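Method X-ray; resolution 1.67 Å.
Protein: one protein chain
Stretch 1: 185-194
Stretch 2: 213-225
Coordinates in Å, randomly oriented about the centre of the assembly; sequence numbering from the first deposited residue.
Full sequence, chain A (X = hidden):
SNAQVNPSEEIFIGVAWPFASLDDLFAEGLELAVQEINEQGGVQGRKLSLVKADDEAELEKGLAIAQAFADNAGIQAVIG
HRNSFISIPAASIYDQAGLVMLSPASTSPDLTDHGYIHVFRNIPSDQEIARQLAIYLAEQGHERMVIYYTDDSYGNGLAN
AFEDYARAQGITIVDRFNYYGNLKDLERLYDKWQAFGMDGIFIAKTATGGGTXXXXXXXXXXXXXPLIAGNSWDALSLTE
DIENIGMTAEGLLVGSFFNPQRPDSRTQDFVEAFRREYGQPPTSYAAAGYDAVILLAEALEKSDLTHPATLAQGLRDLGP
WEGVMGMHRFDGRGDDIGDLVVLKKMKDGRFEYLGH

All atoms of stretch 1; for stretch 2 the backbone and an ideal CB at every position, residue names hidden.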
# COMPACT_ATOMS: atom_id res chain seq x y z
N ASP A 185 13.36 28.59 11.05
CA ASP A 185 12.33 28.89 10.07
C ASP A 185 11.07 28.05 10.21
O ASP A 185 9.97 28.50 9.86
CB ASP A 185 12.85 28.85 8.64
CG ASP A 185 12.00 29.70 7.69
OD1 ASP A 185 11.66 30.86 8.05
OD2 ASP A 185 11.65 29.21 6.60
N LEU A 186 11.20 26.82 10.69
CA LEU A 186 10.01 26.08 11.10
C LEU A 186 9.24 26.80 12.24
O LEU A 186 7.99 26.81 12.24
CB LEU A 186 10.36 24.63 11.44
CG LEU A 186 9.21 23.68 11.68
CD1 LEU A 186 8.36 23.65 10.42
CD2 LEU A 186 9.73 22.26 12.00
N GLU A 187 9.97 27.39 13.19
CA GLU A 187 9.36 28.25 14.21
C GLU A 187 8.56 29.40 13.59
O GLU A 187 7.45 29.70 14.05
CB GLU A 187 10.39 28.82 15.19
CG GLU A 187 10.85 27.81 16.21
CD GLU A 187 11.93 28.32 17.15
OE1 GLU A 187 12.52 29.38 16.89
OE2 GLU A 187 12.18 27.65 18.16
N ARG A 188 9.13 30.02 12.57
CA ARG A 188 8.51 31.17 11.92
C ARG A 188 7.25 30.69 11.17
O ARG A 188 6.20 31.35 11.25
CB ARG A 188 9.52 31.78 10.93
CG ARG A 188 9.10 33.11 10.31
CD ARG A 188 8.26 32.91 9.07
NE ARG A 188 8.87 31.99 8.11
CZ ARG A 188 8.28 31.60 6.98
NH1 ARG A 188 7.06 32.05 6.70
NH2 ARG A 188 8.88 30.76 6.14
N LEU A 189 7.35 29.56 10.46
CA LEU A 189 6.15 28.96 9.86
C LEU A 189 5.07 28.66 10.91
O LEU A 189 3.90 28.99 10.71
CB LEU A 189 6.48 27.66 9.10
CG LEU A 189 7.20 27.88 7.78
CD1 LEU A 189 7.96 26.59 7.40
CD2 LEU A 189 6.17 28.26 6.72
N TYR A 190 5.46 28.07 12.04
CA TYR A 190 4.49 27.71 13.09
C TYR A 190 3.81 28.98 13.65
O TYR A 190 2.59 28.96 13.93
CB TYR A 190 5.21 26.96 14.21
CG TYR A 190 4.36 26.42 15.34
CD1 TYR A 190 3.05 26.00 15.12
CD2 TYR A 190 4.89 26.32 16.62
CE1 TYR A 190 2.29 25.46 16.17
CE2 TYR A 190 4.12 25.80 17.69
CZ TYR A 190 2.84 25.38 17.44
OH TYR A 190 2.10 24.88 18.48
N ASP A 191 4.56 30.06 13.78
CA ASP A 191 3.95 31.34 14.14
C ASP A 191 2.88 31.82 13.14
O ASP A 191 1.77 32.28 13.54
CB ASP A 191 5.01 32.40 14.38
CG ASP A 191 5.67 32.27 15.74
OD1 ASP A 191 5.07 31.66 16.65
OD2 ASP A 191 6.80 32.80 15.90
N LYS A 192 3.16 31.65 11.85
CA LYS A 192 2.21 32.02 10.82
C LYS A 192 1.01 31.10 10.87
O LYS A 192 -0.13 31.57 10.82
CB LYS A 192 2.87 31.97 9.45
CG LYS A 192 1.90 32.25 8.33
CD LYS A 192 2.60 32.30 6.99
CE LYS A 192 3.05 30.92 6.56
NZ LYS A 192 2.96 30.82 5.06
N TRP A 193 1.25 29.80 10.97
CA TRP A 193 0.16 28.84 11.10
C TRP A 193 -0.74 29.09 12.32
O TRP A 193 -1.97 28.92 12.26
CB TRP A 193 0.74 27.43 11.16
CG TRP A 193 1.55 27.05 9.97
CD1 TRP A 193 1.49 27.60 8.72
CD2 TRP A 193 2.56 26.03 9.93
NE1 TRP A 193 2.41 26.97 7.90
CE2 TRP A 193 3.05 25.98 8.62
CE3 TRP A 193 3.07 25.13 10.88
CZ2 TRP A 193 4.06 25.09 8.22
CZ3 TRP A 193 4.07 24.23 10.49
CH2 TRP A 193 4.57 24.24 9.19
N GLN A 194 -0.15 29.49 13.44
CA GLN A 194 -0.99 29.81 14.60
C GLN A 194 -1.91 30.99 14.28
O GLN A 194 -3.08 31.00 14.68
CB GLN A 194 -0.14 30.10 15.83
CG GLN A 194 0.54 28.84 16.36
CD GLN A 194 1.56 29.14 17.44
OE1 GLN A 194 2.70 28.68 17.39
NE2 GLN A 194 1.16 29.94 18.41
N UNK A 213 12.16 13.10 9.52
CA UNK A 213 12.88 14.30 9.90
C UNK A 213 11.93 15.43 10.31
O UNK A 213 12.21 16.13 11.29
CB UNK A 213 13.77 14.76 8.75
N UNK A 214 10.85 15.62 9.55
CA UNK A 214 9.89 16.67 9.90
C UNK A 214 9.22 16.37 11.24
O UNK A 214 9.04 17.25 12.08
CB UNK A 214 8.83 16.81 8.80
N UNK A 215 8.86 15.11 11.46
CA UNK A 215 8.21 14.70 12.70
C UNK A 215 9.07 15.07 13.90
O UNK A 215 8.62 15.73 14.87
CB UNK A 215 7.93 13.20 12.69
N UNK A 216 10.34 14.71 13.82
CA UNK A 216 11.30 15.01 14.86
C UNK A 216 11.48 16.52 15.02
O UNK A 216 11.50 17.05 16.15
CB UNK A 216 12.64 14.34 14.55
N UNK A 217 11.60 17.22 13.89
CA UNK A 217 11.80 18.67 13.96
C UNK A 217 10.55 19.37 14.56
O UNK A 217 10.70 20.33 15.33
CB UNK A 217 12.10 19.22 12.57
N UNK A 218 9.37 18.92 14.15
CA UNK A 218 8.09 19.43 14.67
C UNK A 218 8.06 19.28 16.19
O UNK A 218 7.65 20.20 16.92
CB UNK A 218 6.91 18.69 14.04
N UNK A 219 8.53 18.14 16.70
CA UNK A 219 8.53 17.98 18.16
C UNK A 219 9.54 18.90 18.83
O UNK A 219 9.30 19.41 19.92
CB UNK A 219 8.83 16.53 18.53
N UNK A 220 10.67 19.14 18.17
CA UNK A 220 11.67 20.06 18.71
C UNK A 220 11.16 21.48 18.86
O UNK A 220 11.46 22.16 19.83
CB UNK A 220 12.91 20.06 17.81
N UNK A 221 10.39 21.93 17.86
CA UNK A 221 9.92 23.32 17.80
C UNK A 221 8.67 23.50 18.70
O UNK A 221 8.31 24.61 19.10
CB UNK A 221 9.60 23.71 16.36
N UNK A 222 8.05 22.37 19.05
CA UNK A 222 6.93 22.38 19.98
C UNK A 222 5.58 22.39 19.31
O UNK A 222 4.58 22.81 19.91
CB UNK A 222 7.04 23.59 20.90
N UNK A 223 5.51 21.91 18.07
CA UNK A 223 4.25 21.92 17.36
C UNK A 223 3.27 20.96 18.03
O UNK A 223 3.57 19.77 18.23
CB UNK A 223 4.46 21.55 15.89
N UNK A 224 2.10 21.48 18.39
CA UNK A 224 1.22 20.75 19.30
C UNK A 224 0.13 19.95 18.55
O UNK A 224 -0.40 18.95 19.05
CB UNK A 224 0.57 21.73 20.28
N UNK A 225 -0.18 20.39 17.32
CA UNK A 225 -1.36 19.92 16.63
C UNK A 225 -1.22 18.51 16.08
O UNK A 225 -0.09 18.03 15.91
CB UNK A 225 -1.70 20.88 15.49

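Stretch 1 is one helical segment offering Leu 186, Tyr 190 and Trp 193, flanked by Glu 187; the helix of stretch 2 lies at 72° to it, and much of the contact falls around the end of that helix.

Position 213 has nothing of stretch 1 near its CB, so this contact leaves its choice open; it is Glu 213. At 214 the CB points sideways and lies beyond 5.5 Å of stretch 1. A short side chain would not reach Leu 186, whereas a long apolar or aromatic one could. Phe 214 does so with chi1 t, bringing CE1 to 4.0 Å from Leu 186 CD1, which lies at the ring edge. Positions 215 and 216 are out of reach: Leu 215 and Val 216.

Position 217 points toward stretch 1, its ideal CB 3.9 Å from Leu 186 CD2. Apolar contact can be made by CB itself, so anything that turns its bulk aside would serve. It is Asp 217, which packs its CB methylene on that methyl while its carboxylate, with chi1 m, is hydrogen-bonded elsewhere in the structure. At 218 the CB is sideways, its ideal CB 5.0 Å from Leu 186 CD2, and a small residue is enough; Ala 218 helps form the hole, with Asp 217, Phe 214 and 221, that receives Leu 186 as a knob. Positions 219 and 220 make no contact. They are Lys 219 and Ser 220, the latter's OG bonding Val 216 O at 3.2 Å.

Position 221 faces stretch 1, its CB near Glu 187 CG, Leu 186 CD2 and Tyr 190 CD2. A compact, branched apolar residue suits three neighbours at once. Val 221 puts CG1 3.7 Å from Glu 187 CG and 4.1 Å from Tyr 190 CD2, and CG2 4.3 Å from Leu 186 CD2.

At 222 phi is positive, and a CB would jam against the preceding carbonyl O; the backbone alone calls for glycine, and Gly 222 it is.

Position 223 sets its CB 4.4 Å from Tyr 190 CZ. An aliphatic chain could cover the ring and also reach Trp 193. Ile 223 does both: CG1 lies 3.8 Å from the centroid of the Tyr 190 ring, over its face as a CH-pi contact, and CD1 reaches 4.0 Å from Trp 193 CZ3, at the ring edge.

At 224 the backbone N gives a weak hydrogen bond to Tyr 190 OH (3.4 Å), independent of the side chain, so many residues fit. Glu 224 leads its end away. Position 225 points toward stretch 1 but stays distant; it is Val 225.

Stretch 2 213-225: EFLVDAKSVGIEV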
# COMPACT_ATOMS: atom_id res chain seq x y z
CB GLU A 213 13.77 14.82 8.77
CG GLU A 213 15.04 14.03 8.53
CD GLU A 213 14.79 12.91 7.52
OE1 GLU A 213 13.60 12.68 7.18
OE2 GLU A 213 15.78 12.27 7.07
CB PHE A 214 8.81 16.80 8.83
CG PHE A 214 7.70 17.74 9.22
CD1 PHE A 214 7.94 19.11 9.31
CD2 PHE A 214 6.43 17.26 9.52
CE1 PHE A 214 6.93 19.99 9.69
CE2 PHE A 214 5.41 18.14 9.90
CZ PHE A 214 5.67 19.52 9.99
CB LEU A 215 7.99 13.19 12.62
CG LEU A 215 7.32 12.40 13.74
CD1 LEU A 215 5.97 12.97 13.99
CD2 LEU A 215 7.19 10.96 13.27
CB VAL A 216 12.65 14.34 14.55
CG1 VAL A 216 13.73 14.84 15.46
CG2 VAL A 216 12.48 12.82 14.70
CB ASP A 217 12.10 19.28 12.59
CG ASP A 217 13.49 18.96 12.09
OD1 ASP A 217 14.35 18.55 12.89
OD2 ASP A 217 13.72 19.14 10.89
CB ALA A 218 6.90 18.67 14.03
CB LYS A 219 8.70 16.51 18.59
CG LYS A 219 7.65 15.53 18.00
CD LYS A 219 6.17 15.83 18.35
CE LYS A 219 5.22 14.89 17.59
NZ LYS A 219 3.73 15.08 17.80
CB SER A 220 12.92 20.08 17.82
OG SER A 220 13.54 18.81 17.79
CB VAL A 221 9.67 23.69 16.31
CG1 VAL A 221 8.67 24.81 16.15
CG2 VAL A 221 10.99 24.04 15.65
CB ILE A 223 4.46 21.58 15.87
CG1 ILE A 223 5.28 22.69 15.22
CG2 ILE A 223 3.12 21.37 15.18
CD1 ILE A 223 5.51 22.51 13.75
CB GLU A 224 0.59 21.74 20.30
CG GLU A 224 -0.16 21.11 21.46
CD GLU A 224 0.78 20.62 22.55
OE1 GLU A 224 0.75 19.40 22.85
OE2 GLU A 224 1.54 21.46 23.10
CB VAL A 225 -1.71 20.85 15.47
CG1 VAL A 225 -1.86 22.29 16.03
CG2 VAL A 225 -0.62 20.81 14.41
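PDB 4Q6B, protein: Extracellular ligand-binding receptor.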